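Local coordinates for protein 4-hydroxy-3-methylbut-2-enyl diphosphate reductase, apicoplast (Plasmodium falciparum, PDB 4N7B) that reduces 4-hydroxy-3-methylbut-2-enyl diphosphate to isopentenyl and dimethylallyl diphosphate with an iron-sulfur cluster, the last step of the MEP route to isoprenoid precursors, at residues A[234-237]-A[238-242]; A[351-354]-A[355-359]; A[384-387]-A[388-391]; A[461-464]-A[465-468]. All coordinates share one frame; numbering follows the deposited sequence.

Contact 1. Residues A[234-237]-A[238-242]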
ATOM      1  N   VAL A 234       0.151   4.369  -6.413  1.00 24.78           N
ATOM      2  CA  VAL A 234      -0.608   3.417  -7.210  1.00 25.01           C
ATOM      3  C   VAL A 234      -0.884   3.977  -8.592  1.00 28.44           C
ATOM      4  O   VAL A 234      -0.660   3.284  -9.588  1.00 30.78           O
ATOM      5  CB  VAL A 234      -1.918   3.009  -6.485  1.00 25.09           C
ATOM      6  CG1 VAL A 234      -2.950   2.457  -7.448  1.00 24.74           C
ATOM      7  CG2 VAL A 234      -1.595   1.977  -5.383  1.00 25.82           C
ATOM      8  N   SER A 235      -1.341   5.226  -8.687  1.00 26.36           N
ATOM      9  CA  SER A 235      -1.660   5.762 -10.022  1.00 28.81           C
ATOM     10  C   SER A 235      -0.383   5.840 -10.861  1.00 29.57           C
ATOM     11  O   SER A 235      -0.384   5.487 -12.031  1.00 27.89           O
ATOM     12  CB  SER A 235      -2.371   7.117  -9.950  1.00 26.15           C
ATOM     13  OG  SER A 235      -1.599   8.050  -9.222  1.00 30.49           O
ATOM     14  N   ARG A 236       0.718   6.257 -10.246  1.00 31.48           N
ATOM     15  CA  ARG A 236       2.012   6.265 -10.923  1.00 31.66           C
ATOM     16  C   ARG A 236       2.435   4.881 -11.422  1.00 35.26           C
ATOM     17  O   ARG A 236       2.950   4.723 -12.527  1.00 31.36           O
ATOM     18  CB  ARG A 236       3.065   6.800  -9.970  1.00 30.13           C
ATOM     19  CG  ARG A 236       4.482   6.810 -10.505  1.00 30.15           C
ATOM     20  CD  ARG A 236       5.365   7.533  -9.491  1.00 35.08           C
ATOM     21  NE  ARG A 236       6.789   7.535  -9.828  1.00 33.37           N
ATOM     22  CZ  ARG A 236       7.668   6.615  -9.432  1.00 36.31           C
ATOM     23  NH1 ARG A 236       7.272   5.575  -8.713  1.00 35.69           N
ATOM     24  NH2 ARG A 236       8.951   6.730  -9.768  1.00 38.95           N
ATOM     25  N   ALA A 237       2.228   3.871 -10.598  1.00 32.25           N
ATOM     26  CA  ALA A 237       2.660   2.536 -10.950  1.00 29.77           C
ATOM     27  C   ALA A 237       1.817   2.005 -12.116  1.00 31.77           C
ATOM     28  O   ALA A 237       2.337   1.417 -13.066  1.00 36.74           O
ATOM     29  CB  ALA A 237       2.557   1.636  -9.734  1.00 30.10           C
ATOM     30  N   ILE A 238       0.512   2.230 -12.060  1.00 32.13           N
ATOM     31  CA  ILE A 238      -0.365   1.799 -13.143  1.00 35.14           C
ATOM     32  C   ILE A 238       0.005   2.503 -14.440  1.00 37.23           C
ATOM     33  O   ILE A 238       0.193   1.862 -15.470  1.00 37.90           O
ATOM     34  CB  ILE A 238      -1.839   2.069 -12.815  1.00 36.48           C
ATOM     35  CG1 ILE A 238      -2.245   1.274 -11.564  1.00 38.48           C
ATOM     36  CG2 ILE A 238      -2.722   1.677 -13.983  1.00 37.80           C
ATOM     37  CD1 ILE A 238      -3.649   1.552 -11.060  1.00 36.98           C
ATOM     38  N   GLU A 239       0.126   3.823 -14.394  1.00 35.60           N
ATOM     39  CA  GLU A 239       0.459   4.582 -15.595  1.00 36.51           C
ATOM     40  C   GLU A 239       1.800   4.093 -16.162  1.00 43.06           C
ATOM     41  O   GLU A 239       1.980   4.015 -17.372  1.00 41.99           O
ATOM     42  CB  GLU A 239       0.491   6.081 -15.278  1.00 38.13           C
ATOM     43  CG  GLU A 239       0.728   6.984 -16.505  1.00 53.30           C
ATOM     44  CD  GLU A 239       0.610   8.483 -16.186  1.00 61.58           C
ATOM     45  OE1 GLU A 239       0.751   9.309 -17.120  1.00 57.48           O
ATOM     46  OE2 GLU A 239       0.377   8.834 -15.002  1.00 63.57           O
ATOM     47  N   THR A 240       2.730   3.726 -15.285  1.00 37.45           N
ATOM     48  CA  THR A 240       4.029   3.231 -15.739  1.00 33.11           C
ATOM     49  C   THR A 240       3.837   2.005 -16.622  1.00 36.47           C
ATOM     50  O   THR A 240       4.454   1.892 -17.677  1.00 38.83           O
ATOM     51  CB  THR A 240       4.950   2.853 -14.573  1.00 37.04           C
ATOM     52  OG1 THR A 240       5.390   4.040 -13.900  1.00 37.94           O
ATOM     53  CG2 THR A 240       6.162   2.087 -15.083  1.00 40.64           C
ATOM     54  N   VAL A 241       2.973   1.088 -16.208  1.00 36.79           N
ATOM     55  CA  VAL A 241       2.753  -0.130 -16.991  1.00 37.49           C
ATOM     56  C   VAL A 241       2.014   0.167 -18.280  1.00 42.08           C
ATOM     57  O   VAL A 241       2.377  -0.345 -19.337  1.00 41.88           O
ATOM     58  CB  VAL A 241       1.959  -1.193 -16.207  1.00 39.60           C
ATOM     59  CG1 VAL A 241       1.710  -2.433 -17.072  1.00 38.14           C
ATOM     60  CG2 VAL A 241       2.717  -1.582 -14.943  1.00 37.66           C
ATOM     61  N   GLU A 242       0.977   0.993 -18.187  1.00 46.52           N
ATOM     62  CA  GLU A 242       0.151   1.336 -19.342  1.00 47.62           C
ATOM     63  C   GLU A 242       0.973   2.037 -20.425  1.00 54.20           C
ATOM     64  O   GLU A 242       0.748   1.860 -21.627  1.00 55.17           O
ATOM     65  CB  GLU A 242      -1.006   2.234 -18.899  1.00 44.78           C
ATOM     66  CG  GLU A 242      -2.258   1.465 -18.479  1.00 53.03           C
ATOM     67  CD  GLU A 242      -3.241   2.319 -17.691  1.00 58.78           C
ATOM     68  OE1 GLU A 242      -2.939   3.512 -17.456  1.00 63.35           O
ATOM     69  OE2 GLU A 242      -4.310   1.795 -17.285  1.00 63.57           O
TER
HETATM   70  O   HOH W   1      -0.119   9.267 -11.735  1.00 53.10           O
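Thr-240 grips the carbonyl of Arg-236 twice: its hydroxyl OG1 donates to Arg-236 O at 2.9 Å, and its own amide N reaches the same Arg-236 O at 2.9 Å from the opposite face of the carbonyl plane. With OG1 beside the backbone N (chi1 -71°), the hydroxyl turns back along the helix, which is how threonine satisfies its polar group in a buried place. The other rungs are ordinary helical bonds, such as Ile-238 N to Val-234 O at 2.9 Å. On the more exposed side a water bridges Ser-235 OG and, weakly, Glu-239 OE2; Ser-235 OG also bonds to Lys-232 O. Packing follows one turn apart. Val-234 CG1 lies 3.8 Å from Ile-238 CD1, the two branched side chains side by side and pointing the same way, while the small Ala-237 fits against Ile-258. Arg-236, extended as far as NE, carries its guanidinium to the carbonyls of Thr-314 and Lys-521. Helix 232-247 thus starts near the cluster, where Val-234 lies close to Cys-231, and packs on Val-264 of helix 262-271 through Ile-238 and on Ile-289 of strand 287-290 through Thr-240 and Val-241.

Contact 2. Residues A[351-354]-A[355-359]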
ATOM      1  N   ASN A 351      15.926  -6.551   2.671  1.00 43.44           N
ATOM      2  CA  ASN A 351      17.097  -7.000   1.935  1.00 47.76           C
ATOM      3  C   ASN A 351      18.051  -5.884   1.538  1.00 47.53           C
ATOM      4  O   ASN A 351      19.054  -6.134   0.882  1.00 46.16           O
ATOM      5  CB  ASN A 351      16.670  -7.824   0.724  1.00 46.52           C
ATOM      6  CG  ASN A 351      16.395  -9.269   1.093  1.00 49.00           C
ATOM      7  OD1 ASN A 351      17.088  -9.840   1.928  1.00 51.11           O
ATOM      8  ND2 ASN A 351      15.380  -9.857   0.488  1.00 51.17           N
ATOM      9  N   GLU A 352      17.757  -4.657   1.953  1.00 46.48           N
ATOM     10  CA  GLU A 352      18.692  -3.559   1.726  1.00 43.51           C
ATOM     11  C   GLU A 352      19.820  -3.614   2.755  1.00 43.19           C
ATOM     12  O   GLU A 352      20.917  -3.135   2.495  1.00 45.78           O
ATOM     13  CB  GLU A 352      17.979  -2.212   1.791  1.00 46.38           C
ATOM     14  CG  GLU A 352      16.954  -1.978   0.679  1.00 46.08           C
ATOM     15  CD  GLU A 352      17.586  -1.611  -0.665  1.00 49.61           C
ATOM     16  OE1 GLU A 352      18.825  -1.494  -0.740  1.00 49.33           O
ATOM     17  OE2 GLU A 352      16.837  -1.434  -1.652  1.00 51.35           O
ATOM     18  N   ALA A 353      19.554  -4.201   3.919  1.00 39.46           N
ATOM     19  CA  ALA A 353      20.586  -4.386   4.938  1.00 40.78           C
ATOM     20  C   ALA A 353      20.280  -5.634   5.772  1.00 41.55           C
ATOM     21  O   ALA A 353      20.111  -5.553   6.985  1.00 41.53           O
ATOM     22  CB  ALA A 353      20.675  -3.154   5.832  1.00 40.96           C
ATOM     23  N   PRO A 354      20.228  -6.803   5.116  1.00 47.41           N
ATOM     24  CA  PRO A 354      19.705  -8.038   5.719  1.00 48.65           C
ATOM     25  C   PRO A 354      20.474  -8.507   6.966  1.00 51.49           C
ATOM     26  O   PRO A 354      19.873  -9.072   7.881  1.00 58.96           O
ATOM     27  CB  PRO A 354      19.845  -9.063   4.584  1.00 48.46           C
ATOM     28  CG  PRO A 354      20.949  -8.535   3.721  1.00 47.07           C
ATOM     29  CD  PRO A 354      20.862  -7.041   3.806  1.00 45.97           C
ATOM     30  N   HIS A 355      21.776  -8.265   7.011  1.00 48.16           N
ATOM     31  CA  HIS A 355      22.599  -8.802   8.090  1.00 59.42           C
ATOM     32  C   HIS A 355      22.548  -7.940   9.342  1.00 58.99           C
ATOM     33  O   HIS A 355      23.020  -8.360  10.390  1.00 57.13           O
ATOM     34  CB  HIS A 355      24.049  -8.971   7.629  1.00 64.13           C
ATOM     35  CG  HIS A 355      24.206  -9.916   6.480  1.00 75.43           C
ATOM     36  ND1 HIS A 355      23.362 -10.992   6.277  1.00 76.64           N
ATOM     37  CD2 HIS A 355      25.099  -9.948   5.464  1.00 82.54           C
ATOM     38  CE1 HIS A 355      23.730 -11.638   5.190  1.00 75.59           C
ATOM     39  NE2 HIS A 355      24.783 -11.025   4.674  1.00 83.81           N
ATOM     40  N   CYS A 356      21.970  -6.743   9.243  1.00 47.58           N
ATOM     41  CA  CYS A 356      21.868  -5.877  10.410  1.00 44.88           C
ATOM     42  C   CYS A 356      20.432  -5.394  10.626  1.00 44.08           C
ATOM     43  O   CYS A 356      20.197  -4.445  11.367  1.00 42.42           O
ATOM     44  CB  CYS A 356      22.842  -4.696  10.302  1.00 48.08           C
ATOM     45  SG  CYS A 356      22.424  -3.564   8.977  1.00 61.81           S
ATOM     46  N   THR A 357      19.469  -6.065  10.000  1.00 44.15           N
ATOM     47  CA  THR A 357      18.067  -5.714  10.186  1.00 40.72           C
ATOM     48  C   THR A 357      17.317  -6.812  10.953  1.00 46.64           C
ATOM     49  O   THR A 357      17.639  -8.004  10.851  1.00 46.73           O
ATOM     50  CB  THR A 357      17.349  -5.430   8.846  1.00 39.27           C
ATOM     51  OG1 THR A 357      17.968  -4.315   8.191  1.00 43.51           O
ATOM     52  CG2 THR A 357      15.881  -5.105   9.086  1.00 37.79           C
ATOM     53  N   HIS A 358      16.331  -6.393  11.738  1.00 40.53           N
ATOM     54  CA  HIS A 358      15.523  -7.308  12.535  1.00 43.01           C
ATOM     55  C   HIS A 358      14.063  -6.967  12.390  1.00 41.37           C
ATOM     56  O   HIS A 358      13.636  -5.876  12.748  1.00 38.95           O
ATOM     57  CB  HIS A 358      15.930  -7.198  13.995  1.00 47.38           C
ATOM     58  CG  HIS A 358      17.410  -7.248  14.198  1.00 52.52           C
ATOM     59  ND1 HIS A 358      18.048  -8.339  14.747  1.00 57.63           N
ATOM     60  CD2 HIS A 358      18.379  -6.351  13.894  1.00 54.40           C
ATOM     61  CE1 HIS A 358      19.349  -8.106  14.786  1.00 59.51           C
ATOM     62  NE2 HIS A 358      19.577  -6.909  14.274  1.00 62.15           N
ATOM     63  N   ILE A 359      13.281  -7.890  11.858  1.00 41.40           N
ATOM     64  CA  ILE A 359      11.879  -7.605  11.644  1.00 42.33           C
ATOM     65  C   ILE A 359      11.062  -7.867  12.894  1.00 40.64           C
ATOM     66  O   ILE A 359      11.184  -8.924  13.495  1.00 40.36           O
ATOM     67  CB  ILE A 359      11.315  -8.473  10.521  1.00 45.21           C
ATOM     68  CG1 ILE A 359      12.056  -8.169   9.221  1.00 46.92           C
ATOM     69  CG2 ILE A 359       9.813  -8.209  10.359  1.00 39.79           C
ATOM     70  CD1 ILE A 359      11.659  -9.057   8.067  1.00 40.28           C
TER
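Thr-357 folds back on the carbonyl of Ala-353. Its CB already lies 3.3 Å from Ala-353 O; from there the branches divide. OG1 stands beside the backbone N (chi1 -61°), which swings the hydroxyl toward the turn and lets it donate to Ala-353 O at 2.8 Å, with the methyl of Ala-353 beside it (Thr-357 OG1 to Ala-353 CB 3.8 Å). The other branch, CG2, is anti to the backbone N and points away from this carbonyl; the threonine side chain as a whole packs on Ile-335 and Leu-337 of strand 334-338 and on Tyr-350. A beta-branched residue with one polar arm suits both the strand and the bond. Ala-353 O is gripped by two donors, since Cys-356 N also reaches it, at 3.2 Å. They come from opposite faces of the carbonyl plane, each well out of it (47° and 50°). Alanine's short side chain lets Cys-356 SG approach its CB to 3.6 Å, and both residues rest on Ala-329 of helix 316-329. Toward the surface, Pro-354 CG sits 4.3 Å above the plane of the His-355 ring, over its centre. Proline's ring restricts phi to near the value that the second position of the turn needs, and that position requires no N-H to close it. Residues 353-356 therefore form a type I beta turn, closed by the Cys-356 to Ala-353 bond and reinforced by the threonine hydroxyl, that links helix 344-350 to the edge strand 357-360 of a parallel alpha/beta sheet.

Contact 3. Residues A[384-387]-A[388-391]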
ATOM      1  N   THR A 384       2.147   0.830   5.237  1.00 28.56           N
ATOM      2  CA  THR A 384       0.704   0.646   5.258  1.00 28.26           C
ATOM      3  C   THR A 384       0.143   0.069   6.568  1.00 32.90           C
ATOM      4  O   THR A 384      -0.969  -0.443   6.590  1.00 36.18           O
ATOM      5  CB  THR A 384       0.303  -0.318   4.149  1.00 28.25           C
ATOM      6  OG1 THR A 384       1.147  -1.471   4.214  1.00 31.56           O
ATOM      7  CG2 THR A 384       0.449   0.343   2.777  1.00 28.19           C
ATOM      8  N   LEU A 385       0.879   0.183   7.666  1.00 32.66           N
ATOM      9  CA  LEU A 385       0.416  -0.366   8.934  1.00 26.77           C
ATOM     10  C   LEU A 385      -0.832   0.355   9.472  1.00 33.24           C
ATOM     11  O   LEU A 385      -1.180   1.457   9.045  1.00 32.46           O
ATOM     12  CB  LEU A 385       1.534  -0.273   9.971  1.00 30.73           C
ATOM     13  CG  LEU A 385       2.781  -1.101   9.648  1.00 32.69           C
ATOM     14  CD1 LEU A 385       3.763  -0.999  10.795  1.00 36.74           C
ATOM     15  CD2 LEU A 385       2.404  -2.559   9.383  1.00 31.61           C
ATOM     16  N   SER A 386      -1.519  -0.304  10.392  1.00 26.72           N
ATOM     17  CA  SER A 386      -2.464   0.350  11.273  1.00 27.33           C
ATOM     18  C   SER A 386      -1.689   1.333  12.123  1.00 30.76           C
ATOM     19  O   SER A 386      -0.680   0.967  12.721  1.00 27.96           O
ATOM     20  CB  SER A 386      -3.085  -0.684  12.208  1.00 29.57           C
ATOM     21  OG  SER A 386      -3.623  -0.044  13.347  1.00 35.82           O
ATOM     22  N   MET A 387      -2.140   2.577  12.185  1.00 23.97           N
ATOM     23  CA  MET A 387      -1.473   3.567  13.021  1.00 29.46           C
ATOM     24  C   MET A 387      -1.593   3.176  14.481  1.00 28.63           C
ATOM     25  O   MET A 387      -0.718   3.479  15.275  1.00 29.38           O
ATOM     26  CB  MET A 387      -2.080   4.948  12.811  1.00 22.75           C
ATOM     27  CG  MET A 387      -1.852   5.496  11.418  1.00 33.65           C
ATOM     28  SD  MET A 387      -2.256   7.252  11.315  1.00 39.71           S
ATOM     29  CE  MET A 387      -4.000   7.203  11.337  1.00 27.17           C
ATOM     30  N   ASP A 388      -2.681   2.501  14.832  1.00 27.52           N
ATOM     31  CA  ASP A 388      -2.905   2.096  16.218  1.00 27.35           C
ATOM     32  C   ASP A 388      -1.946   0.999  16.654  1.00 28.07           C
ATOM     33  O   ASP A 388      -1.311   1.127  17.686  1.00 30.06           O
ATOM     34  CB  ASP A 388      -4.334   1.618  16.397  1.00 24.93           C
ATOM     35  CG  ASP A 388      -5.346   2.671  15.981  1.00 33.42           C
ATOM     36  OD1 ASP A 388      -5.462   3.700  16.691  1.00 34.81           O
ATOM     37  OD2 ASP A 388      -5.997   2.480  14.924  1.00 30.51           O
ATOM     38  N   ASP A 389      -1.853  -0.065  15.857  1.00 25.92           N
ATOM     39  CA  ASP A 389      -0.920  -1.148  16.105  1.00 33.07           C
ATOM     40  C   ASP A 389       0.499  -0.627  16.098  1.00 35.31           C
ATOM     41  O   ASP A 389       1.300  -0.966  16.972  1.00 35.24           O
ATOM     42  CB  ASP A 389      -1.025  -2.214  15.021  1.00 32.52           C
ATOM     43  CG  ASP A 389      -2.212  -3.156  15.204  1.00 40.31           C
ATOM     44  OD1 ASP A 389      -2.910  -3.093  16.253  1.00 40.83           O
ATOM     45  OD2 ASP A 389      -2.425  -3.986  14.274  1.00 43.19           O
ATOM     46  N   CYS A 390       0.823   0.194  15.105  1.00 28.91           N
ATOM     47  CA  CYS A 390       2.191   0.688  14.965  1.00 28.39           C
ATOM     48  C   CYS A 390       2.596   1.440  16.219  1.00 26.72           C
ATOM     49  O   CYS A 390       3.668   1.205  16.778  1.00 28.29           O
ATOM     50  CB  CYS A 390       2.361   1.601  13.745  1.00 27.07           C
ATOM     51  SG  CYS A 390       4.080   1.953  13.396  1.00 41.14           S
ATOM     52  N   ALA A 391       1.732   2.341  16.668  1.00 27.63           N
ATOM     53  CA  ALA A 391       2.020   3.119  17.870  1.00 31.72           C
ATOM     54  C   ALA A 391       2.238   2.207  19.077  1.00 35.61           C
ATOM     55  O   ALA A 391       3.078   2.487  19.949  1.00 30.57           O
ATOM     56  CB  ALA A 391       0.888   4.103  18.148  1.00 28.23           C
TER
HETATM   57  O   HOH W   2      -0.706  -2.866  11.626  1.00 30.98           O
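Ser-386 caps the first turn of helix 387-400 with its hydroxyl, accepting from two backbone amides that have no helical carbonyl before them to use. OG is anti to its backbone N (chi1 159°), which carries it over the start of the helix. The bond from Asp-389 N to Ser-386 OG is 3.1 Å and nearly straight at 174°; that from Asp-388 N to the same OG, also 3.1 Å, is bent and weak. Serine suits the place because its short arm brings an oxygen to these amides. Its carbonyl opens the regular ladder, Cys-390 N donating to Ser-386 O at 2.9 Å, and Ala-391 N to Met-387 O continues it. The amide of Ser-386 gives its hydrogen to a water at 3.0 Å, and this water in turn donates weakly to Asp-389 OD2, so the polar link from this carboxylate back to the Ser-386 amide runs through the water. The remaining amide of the turn, Met-387 N, is taken by the side-chain oxygen of Gln-420, whose nitrogen donates to Leu-385 O. Both aspartates have further partners: Asp-388 OD2 forms a salt bridge with Arg-454, and Asp-389 OD1 a hydrogen bond with Tyr-449. Two acids at a helix N-terminus probably also interact favourably with its dipole. Leu-385 CD1 meets Cys-390 SG at 3.9 Å, an apolar touch bridging the cap. Taken together, these features make a serine N-cap with a hydrophobic staple, in which the residue before the N-cap, Leu-385, packs on the fourth helical residue, Cys-390.

Contact 4. Residues A[461-464]-A[465-468]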
ATOM      1  N   LEU A 461     -14.753  -5.678   0.931  1.00 33.28           N
ATOM      2  CA  LEU A 461     -15.395  -6.269  -0.233  1.00 29.63           C
ATOM      3  C   LEU A 461     -14.719  -5.782  -1.511  1.00 31.24           C
ATOM      4  O   LEU A 461     -14.484  -4.583  -1.687  1.00 25.09           O
ATOM      5  CB  LEU A 461     -16.885  -5.900  -0.268  1.00 33.42           C
ATOM      6  CG  LEU A 461     -17.713  -6.388   0.922  1.00 28.24           C
ATOM      7  CD1 LEU A 461     -19.130  -5.841   0.812  1.00 36.03           C
ATOM      8  CD2 LEU A 461     -17.717  -7.910   0.997  1.00 29.88           C
ATOM      9  N   ASN A 462     -14.426  -6.717  -2.402  1.00 28.19           N
ATOM     10  CA  ASN A 462     -13.691  -6.420  -3.609  1.00 30.57           C
ATOM     11  C   ASN A 462     -14.595  -5.672  -4.583  1.00 35.43           C
ATOM     12  O   ASN A 462     -14.161  -4.722  -5.244  1.00 31.04           O
ATOM     13  CB  ASN A 462     -13.167  -7.722  -4.228  1.00 37.09           C
ATOM     14  CG  ASN A 462     -12.075  -7.491  -5.265  1.00 41.52           C
ATOM     15  OD1 ASN A 462     -11.128  -6.730  -5.043  1.00 36.62           O
ATOM     16  ND2 ASN A 462     -12.195  -8.165  -6.396  1.00 44.11           N
ATOM     17  N   THR A 463     -15.861  -6.084  -4.626  1.00 36.12           N
ATOM     18  CA  THR A 463     -16.828  -5.570  -5.587  1.00 37.68           C
ATOM     19  C   THR A 463     -18.251  -5.726  -5.014  1.00 38.12           C
ATOM     20  O   THR A 463     -18.452  -6.535  -4.108  1.00 33.89           O
ATOM     21  CB  THR A 463     -16.705  -6.346  -6.917  1.00 42.22           C
ATOM     22  OG1 THR A 463     -17.556  -5.759  -7.893  1.00 55.02           O
ATOM     23  CG2 THR A 463     -17.133  -7.773  -6.748  1.00 55.57           C
ATOM     24  N   VAL A 464     -19.236  -4.974  -5.524  1.00 33.91           N
ATOM     25  CA  VAL A 464     -20.613  -5.096  -5.006  1.00 37.01           C
ATOM     26  C   VAL A 464     -21.172  -6.483  -5.107  1.00 34.93           C
ATOM     27  O   VAL A 464     -22.010  -6.861  -4.305  1.00 41.55           O
ATOM     28  CB  VAL A 464     -21.663  -4.226  -5.731  1.00 40.22           C
ATOM     29  CG1 VAL A 464     -21.661  -2.843  -5.168  1.00 33.59           C
ATOM     30  CG2 VAL A 464     -21.449  -4.264  -7.231  1.00 40.39           C
ATOM     31  N   HIS A 465     -20.754  -7.226  -6.124  1.00 38.89           N
ATOM     32  CA  HIS A 465     -21.240  -8.585  -6.287  1.00 44.30           C
ATOM     33  C   HIS A 465     -20.926  -9.401  -5.030  1.00 43.59           C
ATOM     34  O   HIS A 465     -21.696 -10.296  -4.678  1.00 48.35           O
ATOM     35  CB  HIS A 465     -20.633  -9.246  -7.529  1.00 53.48           C
ATOM     36  CG  HIS A 465     -21.071 -10.667  -7.731  1.00 77.41           C
ATOM     37  ND1 HIS A 465     -22.273 -11.006  -8.322  1.00 83.36           N
ATOM     38  CD2 HIS A 465     -20.468 -11.839  -7.412  1.00 85.22           C
ATOM     39  CE1 HIS A 465     -22.387 -12.322  -8.362  1.00 87.82           C
ATOM     40  NE2 HIS A 465     -21.306 -12.851  -7.816  1.00 89.52           N
ATOM     41  N   ASP A 466     -19.824  -9.085  -4.342  1.00 42.32           N
ATOM     42  CA  ASP A 466     -19.425  -9.846  -3.143  1.00 41.25           C
ATOM     43  C   ASP A 466     -20.223  -9.446  -1.903  1.00 42.86           C
ATOM     44  O   ASP A 466     -20.102 -10.077  -0.864  1.00 41.97           O
ATOM     45  CB  ASP A 466     -17.935  -9.657  -2.813  1.00 44.82           C
ATOM     46  CG  ASP A 466     -17.006 -10.114  -3.930  1.00 50.30           C
ATOM     47  OD1 ASP A 466     -17.186 -11.224  -4.473  1.00 51.42           O
ATOM     48  OD2 ASP A 466     -16.078  -9.351  -4.266  1.00 49.62           O
ATOM     49  N   LEU A 467     -21.024  -8.390  -1.993  1.00 43.08           N
ATOM     50  CA  LEU A 467     -21.799  -7.942  -0.841  1.00 39.07           C
ATOM     51  C   LEU A 467     -22.948  -8.911  -0.591  1.00 43.06           C
ATOM     52  O   LEU A 467     -23.755  -9.185  -1.482  1.00 40.41           O
ATOM     53  CB  LEU A 467     -22.343  -6.534  -1.060  1.00 41.29           C
ATOM     54  CG  LEU A 467     -23.395  -6.004  -0.080  1.00 40.08           C
ATOM     55  CD1 LEU A 467     -22.830  -5.832   1.324  1.00 31.31           C
ATOM     56  CD2 LEU A 467     -23.967  -4.674  -0.608  1.00 40.71           C
ATOM     57  N   ASP A 468     -22.990  -9.449   0.622  1.00 37.00           N
ATOM     58  CA  ASP A 468     -24.134 -10.201   1.098  1.00 38.94           C
ATOM     59  C   ASP A 468     -25.146  -9.192   1.597  1.00 39.59           C
ATOM     60  O   ASP A 468     -25.028  -8.708   2.726  1.00 38.00           O
ATOM     61  CB  ASP A 468     -23.721 -11.112   2.242  1.00 39.69           C
ATOM     62  CG  ASP A 468     -24.898 -11.799   2.890  1.00 50.78           C
ATOM     63  OD1 ASP A 468     -26.036 -11.645   2.379  1.00 49.58           O
ATOM     64  OD2 ASP A 468     -24.685 -12.516   3.900  1.00 55.77           O
TER
HETATM   65  O   HOH W   3     -14.575  -9.691  -1.552  1.00 33.92           O
HETATM   66  O   HOH W   4     -14.696 -10.004  -6.381  1.00 42.68           O
HETATM   67  O   HOH W   5     -24.446  -7.920  -4.044  1.00 40.22           O
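Leu-461, ending the edge strand 458-461, reaches over the bend with both methyls: CD1 lies 3.7 Å from Leu-467 CD1, the two leucine side chains meeting at a slant, and CD2 rests near Asp-466 O. Both leucines also touch helix 488-499, an apolar side that suits them. Asn-462 comes next, meeting the carboxylate of Asp-466 largely through solvent. One water takes a hydrogen from Asn-462 ND2 and donates to Asp-466 OD2 at 2.6 Å; another joins Asn-462 N to the same oxygen, weakly on the acid side. Thr-463 N adds a weak direct bond to Asp-466 OD2 at 3.3 Å. The threonine's CG2, placed between its backbone N and carbonyl carbon, packs tightly on that oxygen, 3.1 Å from Asp-466 OD2, with the side chains crossing at about a right angle, while its OG1 bonds to Glu-490. Thr-463 O accepts from Asp-466 N at 2.9 Å. Val-464 O then accepts from Leu-467 N, also at 2.9 Å, and a water links Val-464 O with Leu-467 O. Val-464 leans on Lys-493 and Phe-494. Two successive i to i+3 bonds define a short 3-10 turn after the edge strand, with the Asp-466 carboxylate folded back over it.

In the fold
All four contacts are local chain reversals or helical turns, and none touches another. Contact 1 lies nearest the cluster, with the Val-234 side chain about 5 Å from it and also close to Ser-485, a probable substrate-binding residue. Contact 3 lies across the centre of the chain from contact 1, nearest atoms about 9 Å apart; its Leu-385 side chain is about 11 Å from the cluster and about 5 Å from that of Ser-442. Contacts 2 and 4 are peripheral, with centres 39 Å apart on opposite sides of the chain's centre, although Asn-462 comes within about 8 Å of Ser-441 and Ser-485, measured between side chains. This matches the IspH fold, three alpha/beta units around a central cluster.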